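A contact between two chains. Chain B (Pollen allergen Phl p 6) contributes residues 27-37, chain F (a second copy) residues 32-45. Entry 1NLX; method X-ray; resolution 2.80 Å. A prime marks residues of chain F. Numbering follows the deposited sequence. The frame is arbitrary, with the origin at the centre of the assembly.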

# COMPACT_ATOMS: atom_id res chain seq x y z
N ALA B 27 -6.76 7.70 -5.48
CA ALA B 27 -6.43 7.80 -6.91
C ALA B 27 -6.32 6.55 -7.78
O ALA B 27 -6.90 6.51 -8.88
CB ALA B 27 -5.18 8.64 -7.09
N ASN B 28 -5.59 5.53 -7.34
CA ASN B 28 -5.47 4.36 -8.19
C ASN B 28 -5.98 3.08 -7.57
O ASN B 28 -5.78 2.00 -8.13
CB ASN B 28 -4.01 4.15 -8.61
CG ASN B 28 -3.51 5.26 -9.51
OD1 ASN B 28 -2.84 6.19 -9.05
ND2 ASN B 28 -3.82 5.17 -10.80
N VAL B 29 -6.64 3.17 -6.43
CA VAL B 29 -7.12 1.96 -5.81
C VAL B 29 -8.47 1.54 -6.37
O VAL B 29 -9.32 2.38 -6.67
CB VAL B 29 -7.16 2.11 -4.26
CG1 VAL B 29 -6.55 3.44 -3.85
CG2 VAL B 29 -8.57 1.96 -3.73
N PRO B 30 -8.68 0.23 -6.56
CA PRO B 30 -9.96 -0.24 -7.09
C PRO B 30 -11.10 0.26 -6.21
O PRO B 30 -10.94 0.42 -5.00
CB PRO B 30 -9.81 -1.76 -7.07
CG PRO B 30 -8.83 -1.99 -5.95
CD PRO B 30 -7.82 -0.90 -6.17
N PRO B 31 -12.27 0.52 -6.81
CA PRO B 31 -13.45 1.01 -6.07
C PRO B 31 -13.80 0.33 -4.73
O PRO B 31 -14.00 1.02 -3.72
CB PRO B 31 -14.57 0.91 -7.11
CG PRO B 31 -14.01 -0.05 -8.16
CD PRO B 31 -12.58 0.34 -8.23
N ALA B 32 -13.86 -0.99 -4.71
CA ALA B 32 -14.18 -1.70 -3.46
C ALA B 32 -13.25 -1.29 -2.31
O ALA B 32 -13.59 -1.44 -1.14
CB ALA B 32 -14.09 -3.21 -3.68
N ASP B 33 -12.08 -0.76 -2.64
CA ASP B 33 -11.11 -0.35 -1.64
C ASP B 33 -11.08 1.16 -1.38
O ASP B 33 -10.62 1.61 -0.32
CB ASP B 33 -9.71 -0.79 -2.08
CG ASP B 33 -9.49 -2.29 -1.96
OD1 ASP B 33 -8.50 -2.78 -2.56
OD2 ASP B 33 -10.27 -2.97 -1.27
N LYS B 34 -11.56 1.95 -2.34
CA LYS B 34 -11.53 3.39 -2.20
C LYS B 34 -12.00 3.91 -0.85
O LYS B 34 -11.27 4.65 -0.18
CB LYS B 34 -12.35 4.04 -3.32
CG LYS B 34 -11.60 4.19 -4.64
CD LYS B 34 -12.50 4.76 -5.73
CE LYS B 34 -11.73 5.62 -6.72
NZ LYS B 34 -10.80 4.85 -7.59
N TYR B 35 -13.19 3.51 -0.42
CA TYR B 35 -13.68 4.01 0.85
C TYR B 35 -12.73 3.78 2.01
O TYR B 35 -12.37 4.73 2.69
CB TYR B 35 -15.06 3.44 1.21
CG TYR B 35 -15.62 4.06 2.48
CD1 TYR B 35 -15.65 5.45 2.64
CD2 TYR B 35 -16.05 3.28 3.54
CE1 TYR B 35 -16.09 6.04 3.83
CE2 TYR B 35 -16.50 3.86 4.73
CZ TYR B 35 -16.51 5.24 4.87
OH TYR B 35 -16.95 5.81 6.06
N LYS B 36 -12.32 2.53 2.26
CA LYS B 36 -11.42 2.28 3.38
C LYS B 36 -10.05 2.94 3.22
O LYS B 36 -9.46 3.39 4.19
CB LYS B 36 -11.27 0.77 3.66
CG LYS B 36 -10.73 -0.08 2.52
CD LYS B 36 -10.34 -1.47 3.04
CE LYS B 36 -10.12 -2.46 1.91
NZ LYS B 36 -11.41 -2.84 1.28
N THR B 37 -9.53 3.00 2.00
CA THR B 37 -8.26 3.67 1.77
C THR B 37 -8.43 5.14 2.19
O THR B 37 -7.62 5.67 2.95
CB THR B 37 -7.90 3.66 0.29
OG1 THR B 37 -7.84 2.30 -0.17
CG2 THR B 37 -6.55 4.33 0.06
N ALA F 32 -4.91 -5.60 7.93
CA ALA F 32 -5.75 -6.29 6.96
C ALA F 32 -5.79 -5.65 5.57
O ALA F 32 -6.17 -6.29 4.59
CB ALA F 32 -7.16 -6.38 7.52
N ASP F 33 -5.40 -4.38 5.48
CA ASP F 33 -5.44 -3.66 4.22
C ASP F 33 -4.04 -3.32 3.70
O ASP F 33 -3.85 -3.02 2.52
CB ASP F 33 -6.24 -2.38 4.40
CG ASP F 33 -7.67 -2.63 4.89
OD1 ASP F 33 -8.28 -1.68 5.44
OD2 ASP F 33 -8.18 -3.76 4.72
N LYS F 34 -3.05 -3.37 4.58
CA LYS F 34 -1.69 -3.04 4.19
C LYS F 34 -1.25 -3.60 2.84
O LYS F 34 -0.66 -2.88 2.04
CB LYS F 34 -0.70 -3.46 5.28
CG LYS F 34 -0.66 -2.50 6.46
CD LYS F 34 0.32 -2.96 7.52
CE LYS F 34 0.39 -1.97 8.68
NZ LYS F 34 1.05 -0.70 8.27
N TYR F 35 -1.54 -4.86 2.56
CA TYR F 35 -1.09 -5.43 1.31
C TYR F 35 -1.73 -4.83 0.07
O TYR F 35 -1.02 -4.37 -0.83
CB TYR F 35 -1.29 -6.94 1.29
CG TYR F 35 -0.69 -7.56 0.07
CD1 TYR F 35 0.57 -7.16 -0.39
CD2 TYR F 35 -1.38 -8.51 -0.68
CE1 TYR F 35 1.12 -7.66 -1.56
CE2 TYR F 35 -0.84 -9.02 -1.86
CZ TYR F 35 0.41 -8.59 -2.29
OH TYR F 35 0.95 -9.05 -3.47
N LYS F 36 -3.06 -4.82 0.02
CA LYS F 36 -3.75 -4.26 -1.13
C LYS F 36 -3.35 -2.80 -1.33
O LYS F 36 -3.09 -2.38 -2.45
CB LYS F 36 -5.26 -4.37 -0.96
CG LYS F 36 -5.85 -3.47 0.14
CD LYS F 36 -7.37 -3.64 0.31
CE LYS F 36 -7.74 -5.06 0.68
NZ LYS F 36 -9.18 -5.20 0.99
N THR F 37 -3.31 -2.04 -0.24
CA THR F 37 -2.93 -0.63 -0.32
C THR F 37 -1.56 -0.51 -0.98
O THR F 37 -1.38 0.24 -1.94
CB THR F 37 -2.84 -0.00 1.08
OG1 THR F 37 -4.08 -0.19 1.76
CG2 THR F 37 -2.51 1.50 0.99
N PHE F 38 -0.60 -1.27 -0.46
CA PHE F 38 0.76 -1.26 -1.00
C PHE F 38 0.75 -1.65 -2.47
O PHE F 38 1.35 -0.99 -3.31
CB PHE F 38 1.64 -2.25 -0.25
CG PHE F 38 2.85 -2.64 -1.01
CD1 PHE F 38 3.94 -1.78 -1.07
CD2 PHE F 38 2.87 -3.81 -1.77
CE1 PHE F 38 5.04 -2.09 -1.88
CE2 PHE F 38 3.95 -4.12 -2.57
CZ PHE F 38 5.04 -3.25 -2.63
N GLU F 39 0.06 -2.74 -2.76
CA GLU F 39 -0.05 -3.27 -4.11
C GLU F 39 -0.53 -2.20 -5.09
O GLU F 39 0.04 -2.01 -6.17
CB GLU F 39 -1.00 -4.45 -4.10
CG GLU F 39 -0.56 -5.61 -4.96
CD GLU F 39 -1.46 -5.82 -6.16
OE1 GLU F 39 -1.49 -4.93 -7.05
OE2 GLU F 39 -2.13 -6.88 -6.20
N ALA F 40 -1.59 -1.49 -4.71
CA ALA F 40 -2.14 -0.46 -5.57
C ALA F 40 -1.12 0.64 -5.85
O ALA F 40 -0.91 1.01 -7.01
CB ALA F 40 -3.38 0.13 -4.93
N ALA F 41 -0.50 1.17 -4.80
CA ALA F 41 0.49 2.23 -4.94
C ALA F 41 1.68 1.79 -5.78
O ALA F 41 2.17 2.54 -6.62
CB ALA F 41 0.97 2.69 -3.57
N PHE F 42 2.14 0.57 -5.55
CA PHE F 42 3.30 0.05 -6.25
C PHE F 42 3.08 -0.24 -7.72
O PHE F 42 3.98 -0.02 -8.53
CB PHE F 42 3.80 -1.22 -5.55
CG PHE F 42 5.13 -1.70 -6.03
CD1 PHE F 42 6.22 -0.83 -6.08
CD2 PHE F 42 5.31 -3.02 -6.43
CE1 PHE F 42 7.47 -1.28 -6.51
CE2 PHE F 42 6.55 -3.49 -6.86
CZ PHE F 42 7.64 -2.61 -6.91
N THR F 43 1.90 -0.74 -8.06
CA THR F 43 1.59 -1.06 -9.45
C THR F 43 1.74 0.16 -10.35
O THR F 43 2.21 0.07 -11.48
CB THR F 43 0.18 -1.60 -9.61
OG1 THR F 43 0.07 -2.85 -8.92
CG2 THR F 43 -0.15 -1.81 -11.07
N VAL F 44 1.34 1.32 -9.83
CA VAL F 44 1.45 2.55 -10.59
C VAL F 44 2.91 2.84 -10.92
O VAL F 44 3.33 2.75 -12.07
CB VAL F 44 0.86 3.75 -9.81
CG1 VAL F 44 1.03 5.03 -10.61
CG2 VAL F 44 -0.60 3.50 -9.49
N SER F 45 3.69 3.18 -9.90
CA SER F 45 5.10 3.51 -10.08
C SER F 45 5.93 2.45 -10.79
O SER F 45 6.91 2.77 -11.46
CB SER F 45 5.73 3.86 -8.73
OG SER F 45 5.39 2.91 -7.73

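What holds charge to charge across this contact? Asp33 of chain B is the centre of it. Its OD2 accepts a hydrogen bond from Lys36 NZ of its own chain at 2.8 Å, part of a salt bridge, and the same oxygen faces Lys36′ NZ at 3.4 Å, a salt bridge whose hydrogen bond is weak. One carboxylate oxygen thus serves two ammonium groups, one from each copy. The Lys36′ chain also lies close against the acid, with its CD 3.2 Å from Asp33 OD1, so the aliphatic part of the lysine shares the contact with its charged end.

How close do the two lysines come, and what offsets their repulsion? Lys36 NZ and Lys36′ NZ stand 3.3 Å apart; both are donors, so no hydrogen bond joins them, and Lys36 CE is closer still to Lys36′ NZ, at 3.0 Å. Such proximity of like charges is unfavourable in itself, but Asp33 OD2 lies within salt-bridge range of both and can offset part of the cost.

Is the arrangement the same when read from the other chain? Only in part. Lys36 CD lies 3.2 Å from Asp33′ OD1, matching the distance on the other side, yet no salt bridge or hydrogen bond joins this second pair. The lysines differ in shape as well: chi3 is t in Lys36 and p in Lys36′. Asp33′ is poorly ordered, so its carboxylate position deserves some caution.

Where do apolar groups meet? Farther along the chain F helix, Ala40′ directs its CA-to-CB bond toward chain B, and its CB lies 4.3 Å from Val29 CB and equally 4.3 Å from Val29 CA. The backbones come near here, with Val29 CA and Ala40′ CA 5.5 Å apart, a spacing compatible with the small alanine side chain. One turn on, Val44′ presents CG2 to Asn28, 3.4 Å from its CG; this is packing against an amide group, with no hydrogen bond between them.

What backbone framework carries these side chains? Chain F offers one continuous helix, on which Asp33′, Lys36′, Ala40′ and Val44′, spaced three or four residues apart, all point their CA-to-CB bonds toward chain B. Chain B meets it with a loop and then a helix: Asn28 and Val29 reach the Ala40′ and Val44′ end, while Asp33 and Lys36 reach the earlier turn. The helix axes approach to 11.3 Å at 112°, and the contact buries 374 Å² in total.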